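Local atomic coordinates of prolyl oligopeptidase (Novosphingobium capsulatum, PDB entry 1YR2), a protein that probably cleaves oligopeptides after proline, and far less readily after alanine, as a serine endopeptidase of the S9A family. Residues Gly578-Ile581 against Gly582-Asn586; Trp616-Asp619 against Tyr620-Glu624; Glu556-Ala560 against Asn561-Pro565. All blocks are in the same frame, centred on the assembly; numbering follows the deposited sequence.

In the fold
All three contacts are local and lie in the alpha/beta-hydrolase part of the chain. Contact 1 is core: it sits inside helix 576-587, and all its touching residues are buried. Contacts 2 and 3 are partly buried and mark the ends of helices 617-620 and 544-560. Helix 544-560 also packs on contact 1, through F548 and F551. Contacts 1 and 2 touch where L579 CD2 lies 3.6 Å from Y620 OH. Contact 3 touches neither, its centre about 20 Å from that of contact 1 and 34 Å from that of contact 2. Contact 1 uses regular helix bonds, aliphatic groups and one threonine hydroxyl turned back on the backbone. The other two add aromatic faces and bridging waters.

Contact 1 of 3, residues Gly578-Ile581 against Gly582-Asn586; sequences GLLI and GAVTN
T585 folds its hydroxyl back onto I581, one turn earlier in helix 576-587. CB starts 3.2 Å from I581 O. At the tip, OG1 donates to I581 O at 2.8 Å. With chi1 at -70°, OG1 stands beside the backbone N, and this turns it back along the helix. It reaches the oxygen from above the carbonyl plane, 37° out of it. T585 N donates to the same oxygen from the opposite face, so two bonds grip I581 O. OG1 also passes 4.0 Å from I581 CG2. One residue before T585, V584 crosses L580 obliquely, CG1 meeting L580 CD1 at 4.1 Å, and V584 CG2 rests 3.4 Å from L580 O. The helix is the middle of a beta-alpha-beta unit and begins within a GxSxG sequence (G573, S575, G577) consistent with the nucleophile elbow of this fold. I581 and T585 pack on strands 569-574 and 594-598, through I571 and A595. L580, A583 and V584 face helix 544-560. The chemistry implies that the donor of the threonine hydroxyl is used within its own helix, so the group can be buried against the sheet without a hydrogen-bond acceptor on the strands.

Contact 2 of 3, residues Trp616-Asp619 against Tyr620-Glu624; sequences WVDD and YGYPE
W616 and Y620 stand side by side, one turn apart, and point the same way, CG anti to the carbonyl carbon in both (chi1 -58° and -66°). Y620 is the last residue of the short helix 617-620 of the alpha/beta-hydrolase domain. W616 CB lies 3.7 Å from Y620 CD2. The indole meets the phenol ring obliquely, its CE3 being 4.1 Å from Y620 CE2. The backbone bond from Y620 N to W616 O, 3.0 Å, fixes this spacing. Both rings meet F498, and Y620 OH bonds to N576 OD1. This cluster is consistent with the proline pocket of related prolyl oligopeptidases, where a tryptophan stacks on the substrate's proline ring. The helix ends before G621, whose phi is positive (95°). A side chain there would jam against the preceding carbonyl oxygen. G621 N bonds to V617 O, while buried G621 O has no polar partner in the model. Beyond the glycine the chain brings Y622 back across V617, the two side chains crossing at about a right angle. V617 CB sits over one face of the ring, 3.9 Å from the centroid, in a CH-pi contact. V617 CG2 comes from the side of the hydroxyl, 3.5 Å from Y622 CE2. At the end of the ring a water joins the two segments: it lies 2.6 Å from Y622 OH and donates to D618 OD1 at 2.9 Å.

Contact 3 of 3, residues Glu556-Ala560 against Asn561-Pro565; sequences EWLIA and NGVTP
The side-chain amide of N561 lies stacked on one face of the W557 indole, the two planes only 16° apart. ND2 stands 3.2 Å above the ring plane, over the five-membered ring. N561 CB sits over the six-membered ring, 3.7 Å from its centroid, in a CH-pi contact almost along the ring normal. V563 CG2 approaches obliquely, 4.1 Å from W557 CZ3. M476 and I478 of strand 473-481 also touch the indole. W557 CG is anti to the backbone N (chi1 -170°), which swings the ring toward the end of helix 544-560, where N561 waits. ND2 also donates to W557 O at 2.8 Å, in the carbonyl plane and on a lone pair. N561 N donates to the same oxygen at 2.9 Å. Stack and bond together fix the rotation of the amide. With an alanine here in place of the tryptophan the bond to the main-chain oxygen could remain, but the amide would probably lose the flat surface beneath it and be freer to turn.

The helix closes here in a Schellman motif with weak bonds. G562, with positive phi, sends its N to I559 O, and V563 N reaches L558 O at 3.0 Å. T564 N also bonds to L558 O, from well above the carbonyl plane. V563 CG1 packs against L558 CD2 at 3.9 Å. T564 OG1 pairs with T490 OG1 and so ties the turn to its surroundings. A water donates to both I559 O and T564 O. The chemistry implies that the carbonyls of W557, L558 and I559, with no further turn of helix to serve them, are met by one amide side chain, backbone N-H groups of the turn and a water.

Contact 1 of 3, residues Gly578-Ile581 against Gly582-Asn586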
ATOM      1  N   GLY A 578      15.934  -5.942   3.723  1.00 10.49           N
ATOM      2  CA  GLY A 578      17.383  -5.818   3.757  1.00 10.22           C
ATOM      3  C   GLY A 578      18.102  -7.039   4.348  1.00  9.49           C
ATOM      4  O   GLY A 578      19.140  -7.454   3.881  1.00 10.70           O
ATOM      5  N   LEU A 579      17.500  -7.663   5.338  1.00 10.80           N
ATOM      6  CA  LEU A 579      17.969  -8.965   5.839  1.00 10.43           C
ATOM      7  C   LEU A 579      17.982  -9.980   4.668  1.00 10.03           C
ATOM      8  O   LEU A 579      18.946 -10.700   4.481  1.00 10.64           O
ATOM      9  CB  LEU A 579      17.004  -9.428   6.947  1.00  9.79           C
ATOM     10  CG  LEU A 579      17.018 -10.898   7.223  1.00 10.80           C
ATOM     11  CD1 LEU A 579      18.365 -11.257   7.758  1.00 10.54           C
ATOM     12  CD2 LEU A 579      15.954 -11.202   8.233  1.00 11.08           C
ATOM     13  N   LEU A 580      16.900  -9.991   3.885  1.00 10.23           N
ATOM     14  CA  LEU A 580      16.760 -10.883   2.711  1.00  9.68           C
ATOM     15  C   LEU A 580      17.961 -10.713   1.802  1.00 10.98           C
ATOM     16  O   LEU A 580      18.644 -11.674   1.425  1.00 10.59           O
ATOM     17  CB  LEU A 580      15.453 -10.550   1.955  1.00 10.11           C
ATOM     18  CG  LEU A 580      15.325 -11.150   0.543  1.00 11.28           C
ATOM     19  CD1 LEU A 580      15.201 -12.595   0.637  1.00 12.90           C
ATOM     20  CD2 LEU A 580      14.161 -10.501  -0.170  1.00 15.85           C
ATOM     21  N   ILE A 581      18.262  -9.466   1.478  1.00 11.58           N
ATOM     22  CA  ILE A 581      19.374  -9.189   0.582  1.00 12.46           C
ATOM     23  C   ILE A 581      20.725  -9.639   1.187  1.00 10.99           C
ATOM     24  O   ILE A 581      21.529 -10.274   0.493  1.00 10.71           O
ATOM     25  CB  ILE A 581      19.391  -7.736   0.206  1.00 12.93           C
ATOM     26  CG1 ILE A 581      18.082  -7.298  -0.491  1.00 17.52           C
ATOM     27  CG2 ILE A 581      20.668  -7.350  -0.585  1.00 15.15           C
ATOM     28  CD1 ILE A 581      17.650  -8.067  -1.585  1.00 15.45           C
ATOM     29  N   GLY A 582      20.948  -9.351   2.466  1.00 11.91           N
ATOM     30  CA  GLY A 582      22.179  -9.736   3.158  1.00 12.49           C
ATOM     31  C   GLY A 582      22.359 -11.249   3.190  1.00 12.62           C
ATOM     32  O   GLY A 582      23.469 -11.774   3.009  1.00 12.98           O
ATOM     33  N   ALA A 583      21.256 -11.968   3.432  1.00 12.82           N
ATOM     34  CA  ALA A 583      21.342 -13.399   3.600  1.00 11.69           C
ATOM     35  C   ALA A 583      21.592 -14.101   2.249  1.00 12.19           C
ATOM     36  O   ALA A 583      22.444 -14.968   2.164  1.00 11.48           O
ATOM     37  CB  ALA A 583      20.090 -13.931   4.242  1.00 13.21           C
ATOM     38  N   VAL A 584      20.855 -13.739   1.196  1.00 10.79           N
ATOM     39  CA  VAL A 584      21.053 -14.408  -0.092  1.00 11.44           C
ATOM     40  C   VAL A 584      22.415 -13.982  -0.710  1.00 11.47           C
ATOM     41  O   VAL A 584      23.019 -14.741  -1.461  1.00 13.01           O
ATOM     42  CB  VAL A 584      19.888 -14.190  -1.092  1.00 10.04           C
ATOM     43  CG1 VAL A 584      18.609 -14.650  -0.493  1.00 10.98           C
ATOM     44  CG2 VAL A 584      19.814 -12.685  -1.581  1.00 10.15           C
ATOM     45  N   THR A 585      22.916 -12.804  -0.368  1.00 11.76           N
ATOM     46  CA  THR A 585      24.219 -12.352  -0.853  1.00 11.14           C
ATOM     47  C   THR A 585      25.350 -13.251  -0.270  1.00 11.22           C
ATOM     48  O   THR A 585      26.257 -13.614  -0.975  1.00 12.29           O
ATOM     49  CB  THR A 585      24.474 -10.852  -0.514  1.00 10.40           C
ATOM     50  OG1 THR A 585      23.617  -9.975  -1.288  1.00 12.23           O
ATOM     51  CG2 THR A 585      25.892 -10.466  -0.896  1.00 13.13           C
ATOM     52  N   ASN A 586      25.271 -13.606   1.009  1.00 11.61           N
ATOM     53  CA  ASN A 586      26.223 -14.548   1.613  1.00 11.44           C
ATOM     54  C   ASN A 586      26.107 -15.927   1.016  1.00 12.86           C
ATOM     55  O   ASN A 586      27.122 -16.584   0.823  1.00 13.72           O
ATOM     56  CB  ASN A 586      26.029 -14.644   3.132  1.00 11.49           C
ATOM     57  CG  ASN A 586      26.516 -13.435   3.857  1.00 11.65           C
ATOM     58  OD1 ASN A 586      27.409 -12.745   3.368  1.00 11.05           O
ATOM     59  ND2 ASN A 586      25.947 -13.152   5.019  1.00 10.10           N
TER

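Contact 2 of 3, residues Trp616-Asp619 against Tyr620-Glu624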
ATOM      1  N   TRP A 616      10.026  -8.050  16.936  1.00 13.21           N
ATOM      2  CA  TRP A 616      10.215  -8.911  15.769  1.00 13.30           C
ATOM      3  C   TRP A 616      10.427 -10.382  16.081  1.00 14.56           C
ATOM      4  O   TRP A 616      10.545 -11.164  15.144  1.00 13.57           O
ATOM      5  CB  TRP A 616      11.402  -8.430  14.956  1.00 14.01           C
ATOM      6  CG  TRP A 616      11.258  -7.045  14.513  1.00 15.15           C
ATOM      7  CD1 TRP A 616      10.112  -6.342  14.313  1.00 20.84           C
ATOM      8  CD2 TRP A 616      12.326  -6.171  14.217  1.00 17.99           C
ATOM      9  NE1 TRP A 616      10.412  -5.060  13.910  1.00 22.71           N
ATOM     10  CE2 TRP A 616      11.769  -4.932  13.842  1.00 21.56           C
ATOM     11  CE3 TRP A 616      13.717  -6.301  14.243  1.00 18.94           C
ATOM     12  CZ2 TRP A 616      12.548  -3.841  13.511  1.00 23.69           C
ATOM     13  CZ3 TRP A 616      14.501  -5.180  13.916  1.00 21.59           C
ATOM     14  CH2 TRP A 616      13.920  -3.997  13.554  1.00 21.20           C
ATOM     15  N   VAL A 617      10.516 -10.739  17.364  1.00 13.73           N
ATOM     16  CA  VAL A 617      10.635 -12.129  17.768  1.00 14.10           C
ATOM     17  C   VAL A 617       9.516 -12.995  17.245  1.00 14.27           C
ATOM     18  O   VAL A 617       9.723 -14.180  17.053  1.00 13.74           O
ATOM     19  CB  VAL A 617      10.773 -12.323  19.304  1.00 13.92           C
ATOM     20  CG1 VAL A 617      12.062 -11.675  19.847  1.00 14.32           C
ATOM     21  CG2 VAL A 617       9.521 -11.869  20.061  1.00 14.10           C
ATOM     22  N   ASP A 618       8.345 -12.429  16.958  1.00 17.26           N
ATOM     23  CA  ASP A 618       7.227 -13.238  16.437  1.00 19.03           C
ATOM     24  C   ASP A 618       7.530 -13.864  15.085  1.00 18.75           C
ATOM     25  O   ASP A 618       7.050 -14.959  14.776  1.00 19.05           O
ATOM     26  CB  ASP A 618       5.926 -12.409  16.323  1.00 21.85           C
ATOM     27  CG  ASP A 618       4.977 -12.602  17.521  1.00 25.47           C
ATOM     28  OD1 ASP A 618       5.252 -13.347  18.516  1.00 34.31           O
ATOM     29  OD2 ASP A 618       3.934 -11.928  17.591  1.00 35.87           O
ATOM     30  N   ASP A 619       8.349 -13.199  14.268  1.00 16.67           N
ATOM     31  CA  ASP A 619       8.792 -13.831  13.036  1.00 15.37           C
ATOM     32  C   ASP A 619      10.165 -14.464  13.153  1.00 14.67           C
ATOM     33  O   ASP A 619      10.445 -15.445  12.471  1.00 14.68           O
ATOM     34  CB  ASP A 619       8.901 -12.799  11.916  1.00 15.50           C
ATOM     35  CG  ASP A 619       7.665 -12.775  11.033  1.00 18.35           C
ATOM     36  OD1 ASP A 619       6.535 -12.794  11.586  1.00 16.13           O
ATOM     37  OD2 ASP A 619       7.750 -12.774   9.788  1.00 16.79           O
ATOM     38  N   TYR A 620      11.067 -13.855  13.918  1.00 13.17           N
ATOM     39  CA  TYR A 620      12.486 -14.277  13.915  1.00 11.97           C
ATOM     40  C   TYR A 620      12.895 -15.302  14.967  1.00 11.92           C
ATOM     41  O   TYR A 620      13.907 -15.990  14.832  1.00 11.06           O
ATOM     42  CB  TYR A 620      13.364 -13.021  14.092  1.00 11.39           C
ATOM     43  CG  TYR A 620      13.322 -12.024  12.951  1.00 11.06           C
ATOM     44  CD1 TYR A 620      12.911 -12.379  11.664  1.00 14.29           C
ATOM     45  CD2 TYR A 620      13.697 -10.704  13.160  1.00 10.05           C
ATOM     46  CE1 TYR A 620      12.915 -11.448  10.578  1.00 12.75           C
ATOM     47  CE2 TYR A 620      13.708  -9.771  12.110  1.00 13.20           C
ATOM     48  CZ  TYR A 620      13.330 -10.151  10.829  1.00 13.36           C
ATOM     49  OH  TYR A 620      13.344  -9.222   9.834  1.00 15.85           O
ATOM     50  N   GLY A 621      12.139 -15.341  16.045  1.00 13.59           N
ATOM     51  CA  GLY A 621      12.438 -16.185  17.185  1.00 13.41           C
ATOM     52  C   GLY A 621      13.204 -15.435  18.241  1.00 14.32           C
ATOM     53  O   GLY A 621      13.409 -14.203  18.127  1.00 13.86           O
ATOM     54  N   TYR A 622      13.687 -16.192  19.251  1.00 13.58           N
ATOM     55  CA  TYR A 622      14.261 -15.616  20.467  1.00 14.54           C
ATOM     56  C   TYR A 622      15.733 -15.965  20.609  1.00 15.39           C
ATOM     57  O   TYR A 622      16.057 -17.153  20.773  1.00 14.20           O
ATOM     58  CB  TYR A 622      13.523 -16.163  21.681  1.00 15.40           C
ATOM     59  CG  TYR A 622      12.080 -15.773  21.726  1.00 16.08           C
ATOM     60  CD1 TYR A 622      11.139 -16.485  21.018  1.00 16.63           C
ATOM     61  CD2 TYR A 622      11.667 -14.649  22.414  1.00 16.42           C
ATOM     62  CE1 TYR A 622       9.802 -16.111  21.024  1.00 18.04           C
ATOM     63  CE2 TYR A 622      10.354 -14.273  22.433  1.00 16.22           C
ATOM     64  CZ  TYR A 622       9.408 -15.011  21.751  1.00 16.62           C
ATOM     65  OH  TYR A 622       8.070 -14.617  21.709  1.00 18.46           O
ATOM     66  N   PRO A 623      16.637 -14.996  20.484  1.00 15.48           N
ATOM     67  CA  PRO A 623      18.077 -15.280  20.608  1.00 16.25           C
ATOM     68  C   PRO A 623      18.551 -15.912  21.911  1.00 16.57           C
ATOM     69  O   PRO A 623      19.629 -16.549  21.903  1.00 16.66           O
ATOM     70  CB  PRO A 623      18.724 -13.929  20.441  1.00 15.26           C
ATOM     71  CG  PRO A 623      17.763 -13.154  19.635  1.00 15.34           C
ATOM     72  CD  PRO A 623      16.403 -13.603  20.052  1.00 16.46           C
ATOM     73  N   GLU A 624      17.817 -15.679  22.995  1.00 17.60           N
ATOM     74  CA  GLU A 624      18.106 -16.266  24.307  1.00 18.59           C
ATOM     75  C   GLU A 624      17.741 -17.748  24.391  1.00 18.19           C
ATOM     76  O   GLU A 624      18.136 -18.444  25.338  1.00 16.94           O
ATOM     77  CB  GLU A 624      17.394 -15.484  25.428  1.00 18.63           C
ATOM     78  CG  GLU A 624      15.863 -15.663  25.545  1.00 23.24           C
ATOM     79  CD  GLU A 624      15.060 -14.584  24.795  1.00 26.93           C
ATOM     80  OE1 GLU A 624      15.598 -13.885  23.871  1.00 26.53           O
ATOM     81  OE2 GLU A 624      13.857 -14.455  25.118  1.00 29.61           O
TER
HETATM   82  O   HOH W   1       6.525 -15.561  19.806  1.00 32.82           O

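Contact 3 of 3, residues Glu556-Ala560 against Asn561-Pro565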
ATOM      1  N   GLU A 556      17.364 -17.499 -10.053  1.00 12.20           N
ATOM      2  CA  GLU A 556      17.707 -18.578 -10.968  1.00 13.26           C
ATOM      3  C   GLU A 556      16.744 -18.687 -12.152  1.00 13.54           C
ATOM      4  O   GLU A 556      17.167 -18.943 -13.271  1.00 14.07           O
ATOM      5  CB  GLU A 556      17.816 -19.909 -10.206  1.00 14.14           C
ATOM      6  CG  GLU A 556      19.017 -19.917  -9.285  1.00 16.64           C
ATOM      7  CD  GLU A 556      19.159 -21.173  -8.460  1.00 25.05           C
ATOM      8  OE1 GLU A 556      18.135 -21.714  -7.956  1.00 32.16           O
ATOM      9  OE2 GLU A 556      20.314 -21.620  -8.323  1.00 28.50           O
ATOM     10  N   TRP A 557      15.462 -18.511 -11.872  1.00 12.89           N
ATOM     11  CA  TRP A 557      14.390 -18.673 -12.837  1.00 12.46           C
ATOM     12  C   TRP A 557      14.529 -17.599 -13.900  1.00 13.07           C
ATOM     13  O   TRP A 557      14.378 -17.866 -15.084  1.00 13.11           O
ATOM     14  CB  TRP A 557      13.004 -18.567 -12.172  1.00 10.72           C
ATOM     15  CG  TRP A 557      11.911 -18.950 -13.067  1.00 11.07           C
ATOM     16  CD1 TRP A 557      11.351 -20.187 -13.197  1.00 11.38           C
ATOM     17  CD2 TRP A 557      11.272 -18.116 -14.031  1.00 13.39           C
ATOM     18  NE1 TRP A 557      10.372 -20.150 -14.153  1.00 10.96           N
ATOM     19  CE2 TRP A 557      10.303 -18.895 -14.684  1.00 12.98           C
ATOM     20  CE3 TRP A 557      11.411 -16.758 -14.400  1.00 13.51           C
ATOM     21  CZ2 TRP A 557       9.489 -18.384 -15.708  1.00 15.65           C
ATOM     22  CZ3 TRP A 557      10.597 -16.248 -15.406  1.00 15.36           C
ATOM     23  CH2 TRP A 557       9.674 -17.070 -16.077  1.00 15.26           C
ATOM     24  N   LEU A 558      14.813 -16.387 -13.472  1.00 12.96           N
ATOM     25  CA  LEU A 558      14.876 -15.260 -14.391  1.00 13.50           C
ATOM     26  C   LEU A 558      16.034 -15.438 -15.386  1.00 12.79           C
ATOM     27  O   LEU A 558      15.930 -15.066 -16.535  1.00 12.74           O
ATOM     28  CB  LEU A 558      15.054 -13.982 -13.609  1.00 12.90           C
ATOM     29  CG  LEU A 558      13.920 -13.448 -12.712  1.00 14.06           C
ATOM     30  CD1 LEU A 558      14.395 -12.339 -11.699  1.00 16.95           C
ATOM     31  CD2 LEU A 558      12.792 -12.958 -13.577  1.00 12.57           C
ATOM     32  N   ILE A 559      17.136 -15.982 -14.903  1.00 13.22           N
ATOM     33  CA  ILE A 559      18.307 -16.277 -15.740  1.00 13.61           C
ATOM     34  C   ILE A 559      18.051 -17.444 -16.649  1.00 14.10           C
ATOM     35  O   ILE A 559      18.369 -17.373 -17.849  1.00 14.04           O
ATOM     36  CB  ILE A 559      19.588 -16.464 -14.887  1.00 13.94           C
ATOM     37  CG1 ILE A 559      19.879 -15.152 -14.158  1.00 14.08           C
ATOM     38  CG2 ILE A 559      20.761 -16.907 -15.804  1.00 14.44           C
ATOM     39  CD1 ILE A 559      20.953 -15.181 -13.111  1.00 17.02           C
ATOM     40  N   ALA A 560      17.450 -18.497 -16.101  1.00 14.07           N
ATOM     41  CA  ALA A 560      17.187 -19.718 -16.868  1.00 14.69           C
ATOM     42  C   ALA A 560      16.153 -19.502 -17.959  1.00 15.68           C
ATOM     43  O   ALA A 560      16.147 -20.183 -19.011  1.00 14.83           O
ATOM     44  CB  ALA A 560      16.733 -20.814 -15.937  1.00 14.66           C
ATOM     45  N   ASN A 561      15.268 -18.560 -17.727  1.00 14.53           N
ATOM     46  CA  ASN A 561      14.131 -18.385 -18.608  1.00 15.90           C
ATOM     47  C   ASN A 561      14.248 -17.178 -19.518  1.00 15.47           C
ATOM     48  O   ASN A 561      13.282 -16.776 -20.148  1.00 16.74           O
ATOM     49  CB  ASN A 561      12.839 -18.398 -17.794  1.00 15.03           C
ATOM     50  CG  ASN A 561      12.548 -19.766 -17.263  1.00 18.66           C
ATOM     51  OD1 ASN A 561      11.931 -20.567 -17.971  1.00 20.26           O
ATOM     52  ND2 ASN A 561      13.127 -20.111 -16.090  1.00 16.37           N
ATOM     53  N   GLY A 562      15.459 -16.636 -19.622  1.00 15.68           N
ATOM     54  CA  GLY A 562      15.738 -15.589 -20.584  1.00 15.12           C
ATOM     55  C   GLY A 562      15.267 -14.179 -20.289  1.00 15.39           C
ATOM     56  O   GLY A 562      15.313 -13.303 -21.194  1.00 15.07           O
ATOM     57  N   VAL A 563      14.839 -13.909 -19.046  1.00 13.80           N
ATOM     58  CA  VAL A 563      14.510 -12.533 -18.645  1.00 13.91           C
ATOM     59  C   VAL A 563      15.748 -11.688 -18.372  1.00 14.50           C
ATOM     60  O   VAL A 563      15.750 -10.500 -18.668  1.00 15.66           O
ATOM     61  CB  VAL A 563      13.636 -12.498 -17.385  1.00 12.77           C
ATOM     62  CG1 VAL A 563      13.289 -11.081 -16.985  1.00 12.39           C
ATOM     63  CG2 VAL A 563      12.371 -13.298 -17.622  1.00 13.99           C
ATOM     64  N   THR A 564      16.801 -12.326 -17.853  1.00 15.42           N
ATOM     65  CA  THR A 564      17.996 -11.656 -17.327  1.00 14.84           C
ATOM     66  C   THR A 564      19.276 -12.348 -17.762  1.00 13.99           C
ATOM     67  O   THR A 564      19.349 -13.566 -17.702  1.00 14.12           O
ATOM     68  CB  THR A 564      17.918 -11.727 -15.788  1.00 14.97           C
ATOM     69  OG1 THR A 564      16.651 -11.197 -15.384  1.00 16.78           O
ATOM     70  CG2 THR A 564      18.997 -10.829 -15.110  1.00 16.17           C
ATOM     71  N   PRO A 565      20.304 -11.599 -18.145  1.00 13.75           N
ATOM     72  CA  PRO A 565      21.609 -12.222 -18.415  1.00 14.35           C
ATOM     73  C   PRO A 565      22.191 -12.836 -17.172  1.00 14.23           C
ATOM     74  O   PRO A 565      21.883 -12.414 -16.047  1.00 11.62           O
ATOM     75  CB  PRO A 565      22.481 -11.062 -18.923  1.00 15.09           C
ATOM     76  CG  PRO A 565      21.556  -9.957 -19.277  1.00 15.68           C
ATOM     77  CD  PRO A 565      20.313 -10.156 -18.428  1.00 14.10           C
TER
HETATM   78  O   HOH W   2      19.367 -15.503 -19.366  1.00 35.71           O